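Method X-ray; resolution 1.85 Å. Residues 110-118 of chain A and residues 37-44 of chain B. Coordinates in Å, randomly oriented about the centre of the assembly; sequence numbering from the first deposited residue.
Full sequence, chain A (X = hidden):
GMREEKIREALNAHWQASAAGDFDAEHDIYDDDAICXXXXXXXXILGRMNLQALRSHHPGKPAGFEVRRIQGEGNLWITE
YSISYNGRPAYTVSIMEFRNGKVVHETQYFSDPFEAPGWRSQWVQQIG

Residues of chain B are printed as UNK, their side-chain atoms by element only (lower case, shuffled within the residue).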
# COMPACT_ATOMS: atom_id res chain seq x y z
N PHE A 110 0.50 -7.55 2.95
CA PHE A 110 -0.30 -8.72 2.58
C PHE A 110 -1.54 -8.71 3.44
O PHE A 110 -1.46 -8.89 4.64
CB PHE A 110 0.49 -10.01 2.82
CG PHE A 110 1.85 -10.02 2.17
CD1 PHE A 110 1.99 -10.45 0.86
CD2 PHE A 110 2.99 -9.60 2.87
CE1 PHE A 110 3.24 -10.48 0.25
CE2 PHE A 110 4.25 -9.61 2.24
CZ PHE A 110 4.36 -10.05 0.95
N SER A 111 -2.67 -8.41 2.81
CA SER A 111 -3.91 -8.18 3.53
C SER A 111 -4.98 -9.20 3.16
O SER A 111 -4.99 -9.77 2.06
CB SER A 111 -4.38 -6.72 3.33
OG SER A 111 -5.00 -6.53 2.10
N ASP A 112 -5.87 -9.45 4.11
CA ASP A 112 -7.00 -10.36 3.91
C ASP A 112 -8.21 -9.66 3.30
O ASP A 112 -8.42 -8.46 3.53
CB ASP A 112 -7.43 -10.99 5.22
CG ASP A 112 -6.39 -11.91 5.79
OD1 ASP A 112 -6.03 -12.89 5.12
OD2 ASP A 112 -5.95 -11.66 6.92
N PRO A 113 -9.03 -10.40 2.53
CA PRO A 113 -10.36 -9.91 2.20
C PRO A 113 -11.12 -9.66 3.48
O PRO A 113 -10.87 -10.32 4.50
CB PRO A 113 -11.01 -11.09 1.46
CG PRO A 113 -9.92 -11.98 1.11
CD PRO A 113 -8.90 -11.82 2.18
N PHE A 114 -12.07 -8.73 3.40
CA PHE A 114 -13.12 -8.62 4.41
C PHE A 114 -14.45 -8.31 3.76
O PHE A 114 -14.52 -7.80 2.66
CB PHE A 114 -12.78 -7.63 5.54
CG PHE A 114 -12.69 -6.19 5.13
CD1 PHE A 114 -13.83 -5.41 5.04
CD2 PHE A 114 -11.47 -5.59 4.88
CE1 PHE A 114 -13.76 -4.10 4.68
CE2 PHE A 114 -11.40 -4.26 4.52
CZ PHE A 114 -12.55 -3.52 4.40
N GLU A 115 -15.51 -8.72 4.45
CA GLU A 115 -16.87 -8.55 3.93
C GLU A 115 -17.32 -7.10 4.06
O GLU A 115 -17.16 -6.47 5.11
CB GLU A 115 -17.84 -9.48 4.64
CG GLU A 115 -17.57 -10.93 4.33
CD GLU A 115 -17.83 -11.27 2.87
OE1 GLU A 115 -18.68 -10.59 2.25
OE2 GLU A 115 -17.20 -12.23 2.36
N ALA A 116 -17.90 -6.58 2.98
CA ALA A 116 -18.45 -5.22 3.01
C ALA A 116 -19.55 -5.17 4.05
O ALA A 116 -20.51 -5.94 3.96
CB ALA A 116 -18.97 -4.81 1.64
N PRO A 117 -19.42 -4.29 5.05
CA PRO A 117 -20.39 -4.34 6.15
C PRO A 117 -21.74 -3.80 5.74
O PRO A 117 -21.84 -2.88 4.93
CB PRO A 117 -19.76 -3.46 7.24
CG PRO A 117 -18.41 -3.02 6.71
CD PRO A 117 -18.46 -3.19 5.24
N GLY A 118 -22.78 -4.42 6.27
CA GLY A 118 -24.14 -4.11 5.89
C GLY A 118 -24.51 -2.68 6.17
O GLY A 118 -25.21 -2.05 5.38
N UNK B 37 -11.65 3.89 -2.04
CA UNK B 37 -11.80 2.44 -2.29
C UNK B 37 -11.16 1.59 -1.20
O UNK B 37 -10.05 1.88 -0.72
c UNK B 37 -11.75 2.65 -4.82
c UNK B 37 -11.10 2.07 -3.60
o UNK B 37 -12.90 3.14 -4.75
o UNK B 37 -11.09 2.61 -5.90
N UNK B 38 -11.87 0.54 -0.83
CA UNK B 38 -11.35 -0.53 -0.02
C UNK B 38 -11.30 -1.81 -0.86
O UNK B 38 -12.29 -2.56 -0.92
c UNK B 38 -13.21 2.60 3.67
c UNK B 38 -14.15 1.61 3.46
o UNK B 38 -13.52 3.67 4.48
c UNK B 38 -12.61 0.41 2.06
c UNK B 38 -13.84 0.53 2.65
c UNK B 38 -11.97 2.50 3.10
c UNK B 38 -12.27 -0.79 1.20
c UNK B 38 -11.67 1.42 2.30
N UNK B 39 -10.14 -2.08 -1.50
CA UNK B 39 -10.13 -3.24 -2.41
C UNK B 39 -10.39 -4.55 -1.69
O UNK B 39 -10.86 -5.49 -2.30
c UNK B 39 -9.01 -1.17 -1.76
c UNK B 39 -8.47 -1.68 -3.10
c UNK B 39 -8.73 -3.16 -3.04
N UNK B 40 -10.14 -4.59 -0.40
CA UNK B 40 -10.27 -5.85 0.35
C UNK B 40 -11.71 -6.31 0.38
O UNK B 40 -12.03 -7.52 0.52
c UNK B 40 -9.75 -5.73 1.78
n UNK B 40 -7.72 -5.99 4.21
c UNK B 40 -8.25 -5.66 1.90
o UNK B 40 -7.62 -3.89 3.43
c UNK B 40 -7.83 -5.11 3.25
N UNK B 41 -12.61 -5.33 0.28
CA UNK B 41 -14.06 -5.58 0.34
C UNK B 41 -14.82 -5.23 -0.94
O UNK B 41 -15.99 -5.54 -1.07
o UNK B 41 -14.58 -3.41 1.23
c UNK B 41 -14.67 -4.80 1.52
N UNK B 42 -14.14 -4.59 -1.87
CA UNK B 42 -14.72 -4.20 -3.15
C UNK B 42 -15.57 -2.95 -3.04
O UNK B 42 -16.32 -2.60 -3.97
N UNK B 43 -15.45 -2.26 -1.91
CA UNK B 43 -16.29 -1.09 -1.63
C UNK B 43 -15.65 0.17 -2.18
O UNK B 43 -14.43 0.37 -2.11
o UNK B 43 -16.38 -2.15 2.64
c UNK B 43 -17.37 -1.81 1.97
o UNK B 43 -18.43 -1.35 2.46
c UNK B 43 -16.53 -0.89 -0.14
c UNK B 43 -17.29 -1.99 0.49
N UNK B 44 -16.51 1.00 -2.75
CA UNK B 44 -16.15 2.35 -3.14
C UNK B 44 -17.08 3.41 -2.53
O UNK B 44 -18.29 3.31 -2.59
c UNK B 44 -15.74 3.88 -6.67
c UNK B 44 -16.04 3.85 -5.16
n UNK B 44 -12.57 2.98 -8.23
c UNK B 44 -16.10 2.44 -4.66
n UNK B 44 -14.38 3.46 -6.93
c UNK B 44 -13.82 3.38 -8.13
n UNK B 44 -14.51 3.69 -9.21
O HOH W 1 -17.21 -7.49 0.22
O HOH W 2 -21.11 -1.87 2.55

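Position 37 of chain B carries four side-chain atoms, two carbons of which the second bears two oxygens, and none of them reaches chain A; a carboxylate on so short a stem is Asp37(B). At position 38 one carbon leads to a ring of six carbons bearing a single oxygen, a phenol, so the residue is Tyr38(B). Its CB lies 4.2 Å from CZ of Phe114(A), an apolar contact. The side chain at position 39 is three carbons closing a ring onto the backbone nitrogen, which defines Pro39(B); it points away from chain A and makes no contact.

Position 40 has three carbons, the third carrying one oxygen and one nitrogen. That nitrogen lies 2.7 Å from O of Asp112(A), a distance suited to an amide donor meeting a carbonyl, and the residue is Gln40(B). The hydrogen bond from NE2 to O of Asp112(A) is nearly linear, at 169°. Its backbone is used as well: N of Phe114(A) donates to O of Gln40(B) over 3.1 Å.

At position 41 a single carbon is followed by one oxygen, the hydroxymethyl group of Ser41(B). CB lies over one face of the Phe114(A) ring, 3.4 Å from CE1, while OG turns back within its own chain. Position 42 has no side-chain atoms and is Gly42(B); its phi of 79° is one that glycine adopts readily.

Position 43 shows three carbons, the last bearing two oxygens: a carboxylate one carbon longer than that at 37, hence Glu43(B). OG of Ser41(B) donates to its OE1 at 2.6 Å. CD packs 3.4 Å from CB of Ala116(A), and OE2 approaches CD of Pro117(A) to 3.3 Å. Position 44 has three carbons, a nitrogen, then a carbon with two more nitrogens, the guanidinium of Arg44(B). Far from chain A, it forms a salt bridge with Asp37(B), its NE 2.7 Å from OD1.

The contact thus rests on the turn joining two strands of chain B. Gln40(B) holds the chain A backbone at two points, through its side-chain amide and its own carbonyl, and Phe114(A) packs its ring against the turn, near Tyr38(B), Gln40(B), Ser41(B) and Glu43(B). Water extends the polar links: one molecule accepts from N of Ala116(A) at 3.0 Å and donates to O of Ser41(B) at 2.6 Å, and another donates to both OE2 of Glu43(B) and O of Pro117(A), each at 2.7 Å.

Chain B (37-44) DYPQSGER
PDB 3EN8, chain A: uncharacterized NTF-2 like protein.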